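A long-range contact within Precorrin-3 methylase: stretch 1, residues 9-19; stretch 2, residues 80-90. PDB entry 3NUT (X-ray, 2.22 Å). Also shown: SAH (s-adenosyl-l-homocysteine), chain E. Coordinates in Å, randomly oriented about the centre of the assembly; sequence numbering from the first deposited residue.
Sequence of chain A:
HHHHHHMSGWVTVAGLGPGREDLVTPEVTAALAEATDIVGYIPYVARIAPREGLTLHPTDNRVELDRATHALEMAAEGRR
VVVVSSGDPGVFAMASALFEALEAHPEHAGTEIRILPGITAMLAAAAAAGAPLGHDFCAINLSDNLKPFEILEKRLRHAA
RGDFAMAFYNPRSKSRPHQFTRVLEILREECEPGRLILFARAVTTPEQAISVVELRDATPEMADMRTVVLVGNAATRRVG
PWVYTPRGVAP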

# COMPACT_ATOMS: atom_id res chain seq x y z
N GLY A 9 -22.56 5.96 -19.62
CA GLY A 9 -22.07 6.08 -18.25
C GLY A 9 -20.88 5.22 -17.86
O GLY A 9 -20.28 4.54 -18.69
N TRP A 10 -20.53 5.26 -16.58
CA TRP A 10 -19.49 4.40 -16.08
C TRP A 10 -19.58 4.15 -14.59
O TRP A 10 -20.43 4.69 -13.91
CB TRP A 10 -18.12 4.98 -16.44
CG TRP A 10 -17.94 6.47 -16.30
CD1 TRP A 10 -17.78 7.37 -17.32
CD2 TRP A 10 -17.81 7.23 -15.09
NE1 TRP A 10 -17.58 8.63 -16.82
CE2 TRP A 10 -17.57 8.58 -15.46
CE3 TRP A 10 -17.87 6.89 -13.73
CZ2 TRP A 10 -17.40 9.61 -14.50
CZ3 TRP A 10 -17.71 7.92 -12.78
CH2 TRP A 10 -17.49 9.27 -13.18
N VAL A 11 -18.68 3.34 -14.07
CA VAL A 11 -18.63 3.07 -12.64
C VAL A 11 -17.17 3.29 -12.27
O VAL A 11 -16.27 2.66 -12.83
CB VAL A 11 -19.04 1.60 -12.30
CG1 VAL A 11 -18.84 1.29 -10.84
CG2 VAL A 11 -20.48 1.29 -12.72
N THR A 12 -16.94 4.18 -11.33
CA THR A 12 -15.61 4.36 -10.82
C THR A 12 -15.64 3.87 -9.38
O THR A 12 -16.55 4.20 -8.62
CB THR A 12 -15.21 5.86 -10.88
OG1 THR A 12 -15.01 6.25 -12.25
CG2 THR A 12 -13.89 6.11 -10.09
N VAL A 13 -14.66 3.08 -8.99
CA VAL A 13 -14.51 2.76 -7.59
C VAL A 13 -13.35 3.61 -7.11
O VAL A 13 -12.26 3.50 -7.65
CB VAL A 13 -14.28 1.26 -7.37
CG1 VAL A 13 -14.28 0.94 -5.87
CG2 VAL A 13 -15.36 0.49 -8.05
N ALA A 14 -13.58 4.47 -6.12
CA ALA A 14 -12.62 5.48 -5.73
C ALA A 14 -12.23 5.42 -4.25
O ALA A 14 -13.11 5.45 -3.38
CB ALA A 14 -13.20 6.87 -6.04
N GLY A 15 -10.92 5.40 -3.97
CA GLY A 15 -10.45 5.43 -2.59
C GLY A 15 -10.35 6.82 -1.97
O GLY A 15 -9.79 7.74 -2.54
N LEU A 16 -10.91 6.98 -0.78
CA LEU A 16 -10.91 8.28 -0.12
C LEU A 16 -9.76 8.48 0.84
O LEU A 16 -9.74 9.51 1.56
CB LEU A 16 -12.24 8.48 0.64
CG LEU A 16 -13.54 8.49 -0.19
CD1 LEU A 16 -14.73 8.73 0.69
CD2 LEU A 16 -13.53 9.61 -1.24
N GLY A 17 -8.81 7.54 0.90
CA GLY A 17 -7.75 7.60 1.93
C GLY A 17 -8.24 7.32 3.37
O GLY A 17 -9.41 6.98 3.59
N PRO A 18 -7.34 7.47 4.36
CA PRO A 18 -7.71 7.05 5.71
C PRO A 18 -8.51 8.06 6.51
O PRO A 18 -8.83 7.78 7.66
CB PRO A 18 -6.35 6.75 6.36
CG PRO A 18 -5.39 7.64 5.63
CD PRO A 18 -5.95 7.95 4.29
N GLY A 19 -8.85 9.20 5.94
CA GLY A 19 -9.68 10.17 6.66
C GLY A 19 -9.40 11.61 6.33
O GLY A 19 -10.31 12.33 5.90
N ARG A 80 -23.08 8.34 -14.28
CA ARG A 80 -21.67 8.32 -13.98
C ARG A 80 -21.56 8.05 -12.47
O ARG A 80 -21.71 8.97 -11.65
CB ARG A 80 -21.00 9.67 -14.38
CG ARG A 80 -20.75 9.83 -15.86
CD ARG A 80 -20.34 11.25 -16.24
NE ARG A 80 -21.54 11.92 -16.73
CZ ARG A 80 -21.89 13.17 -16.45
NH1 ARG A 80 -21.14 13.95 -15.67
NH2 ARG A 80 -23.03 13.63 -16.95
N VAL A 81 -21.27 6.80 -12.13
CA VAL A 81 -21.40 6.28 -10.78
C VAL A 81 -20.03 6.16 -10.15
O VAL A 81 -19.16 5.47 -10.68
CB VAL A 81 -22.09 4.89 -10.78
CG1 VAL A 81 -22.47 4.47 -9.38
CG2 VAL A 81 -23.37 4.91 -11.68
N VAL A 82 -19.82 6.86 -9.03
CA VAL A 82 -18.62 6.68 -8.23
C VAL A 82 -18.99 5.86 -7.01
O VAL A 82 -19.85 6.24 -6.23
CB VAL A 82 -18.01 8.03 -7.74
CG1 VAL A 82 -16.79 7.77 -6.82
CG2 VAL A 82 -17.61 8.94 -8.95
N VAL A 83 -18.34 4.72 -6.84
CA VAL A 83 -18.57 3.91 -5.66
C VAL A 83 -17.37 4.21 -4.77
O VAL A 83 -16.21 4.13 -5.20
CB VAL A 83 -18.62 2.39 -6.00
CG1 VAL A 83 -18.67 1.55 -4.72
CG2 VAL A 83 -19.79 2.07 -6.94
N VAL A 84 -17.63 4.59 -3.52
CA VAL A 84 -16.52 5.03 -2.68
C VAL A 84 -16.09 3.99 -1.62
O VAL A 84 -16.93 3.31 -1.03
CB VAL A 84 -16.79 6.43 -2.06
CG1 VAL A 84 -16.69 7.51 -3.16
CG2 VAL A 84 -18.20 6.49 -1.39
N SER A 85 -14.78 3.90 -1.39
CA SER A 85 -14.21 3.14 -0.28
C SER A 85 -13.23 3.98 0.48
O SER A 85 -12.51 4.79 -0.10
CB SER A 85 -13.43 1.95 -0.81
OG SER A 85 -14.33 0.90 -1.10
N SER A 86 -13.11 3.74 1.77
CA SER A 86 -12.03 4.37 2.52
C SER A 86 -10.72 3.76 2.01
O SER A 86 -10.73 2.69 1.40
CB SER A 86 -12.20 4.17 4.04
OG SER A 86 -12.04 2.81 4.36
N GLY A 87 -9.61 4.46 2.25
CA GLY A 87 -8.29 3.93 1.91
C GLY A 87 -8.14 3.76 0.41
O GLY A 87 -8.50 4.66 -0.37
N ASP A 88 -7.61 2.60 0.01
CA ASP A 88 -7.50 2.23 -1.39
C ASP A 88 -8.63 1.25 -1.68
O ASP A 88 -8.94 0.45 -0.84
CB ASP A 88 -6.13 1.60 -1.65
CG ASP A 88 -5.91 1.26 -3.11
OD1 ASP A 88 -5.22 2.04 -3.82
OD2 ASP A 88 -6.44 0.21 -3.56
N PRO A 89 -9.26 1.33 -2.88
CA PRO A 89 -10.42 0.45 -3.14
C PRO A 89 -10.08 -1.01 -3.50
O PRO A 89 -10.99 -1.87 -3.56
CB PRO A 89 -11.14 1.14 -4.31
CG PRO A 89 -10.09 1.90 -5.01
CD PRO A 89 -9.01 2.27 -3.99
N GLY A 90 -8.80 -1.27 -3.71
CA GLY A 90 -8.32 -2.61 -4.03
C GLY A 90 -7.82 -3.33 -2.79
O GLY A 90 -7.22 -4.42 -2.87
N SAH E . -9.79 -0.08 1.76
CA SAH E . -9.36 0.17 3.17
CB SAH E . -9.47 -1.10 4.02
CG SAH E . -10.92 -1.42 4.36
SD SAH E . -11.10 -2.49 5.77
C SAH E . -7.94 0.61 3.07
O SAH E . -7.44 0.45 1.97
OXT SAH E . -7.28 1.11 4.00
C5' SAH E . -11.30 -1.33 7.10
C4' SAH E . -10.18 -1.48 8.15
O4' SAH E . -9.04 -0.72 7.73
C3' SAH E . -10.50 -0.98 9.57
O3' SAH E . -11.04 -1.98 10.44
C2' SAH E . -9.14 -0.57 10.09
O2' SAH E . -8.37 -1.71 10.54
C1' SAH E . -8.45 -0.04 8.85
N9 SAH E . -8.59 1.43 8.73
C8 SAH E . -9.30 2.11 7.80
N7 SAH E . -9.17 3.45 8.00
C5 SAH E . -8.37 3.65 9.08
C6 SAH E . -7.81 4.81 9.84
N6 SAH E . -8.09 6.10 9.51
N1 SAH E . -7.02 4.56 10.92
C2 SAH E . -6.72 3.30 11.29
N3 SAH E . -7.20 2.21 10.64
C4 SAH E . -8.01 2.31 9.55

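The contact is built on backbone hydrogen bonds between two neighbouring strands, residues 10-15 and 80-85, whose N-to-C directions differ by 22° and which therefore run parallel. The bonding alternates as a parallel ladder requires. Val81 N donates to Trp10 O (2.9 Å), and Thr12 N returns a bond to Val81 O (2.6 Å); Val83 N then reaches Thr12 O (2.6 Å), Ala14 N reaches Val83 O (2.8 Å), Ser85 N reaches Ala14 O (3.0 Å), and Leu16 N closes the series on Ser85 O (2.8 Å). All six N-H...O angles lie between 157° and 172°, so each bond is close to linear. Five of these six carbonyls, all but Trp10 O, also accept a CA-H...O contact, as in Val11 CA to Val81 O at 3.1 Å and Val13 CA to Val83 O at 3.2 Å.

Beyond the strands the pattern changes. Gly17 and Gly87 form a single antiparallel bridge: Gly87 N donates to Gly17 O at 2.9 Å and Gly17 N to Gly87 O at 3.2 Å, with angles of 167° and 153°. Gly17 CA and Gly87 CA are 3.7 Å apart, and both residues have positive phi, which favours glycine. Leu16 N also lies 3.4 Å from Gly87 O, but the angle is too poor for a hydrogen bond. At Gly15 a CB would fall 2.2 Å from Gly87 O, so the absence of a side chain leaves room for the turn that follows the second strand.

The loops also bind s-adenosyl-l-homocysteine. SAH N, the amino nitrogen, donates to Ser86 O (2.9 Å) and Asp88 O (2.8 Å), Asp88 N donates to SAH O (2.9 Å), and SAH N6 donates to Pro18 O (2.6 Å). An ideal CB on Gly87 would lie 2.0 Å from SAH C, a clash with the ligand.

Packing follows the two faces of the sheet. On the face carrying Val11, Val13, Val81 and Val83, Val11 CG1 meets Val83 CG2 at 4.1 Å; Val13 CG1 approaches Pro89 CB at 3.5 Å, which extends the apolar contact into the loop. On the other face, Ala14 CB touches Val82 CG1 at 3.8 Å, and Trp10 CZ3 comes within 4.0 Å of Val82 CG2, which sits at the edge of the indole. Arg80 instead covers an indole face: its CB is 3.6 Å from the centroid of the Trp10 six-membered ring and 14° off the ring normal, a CH-pi geometry. The two stretches together bury 828 Å².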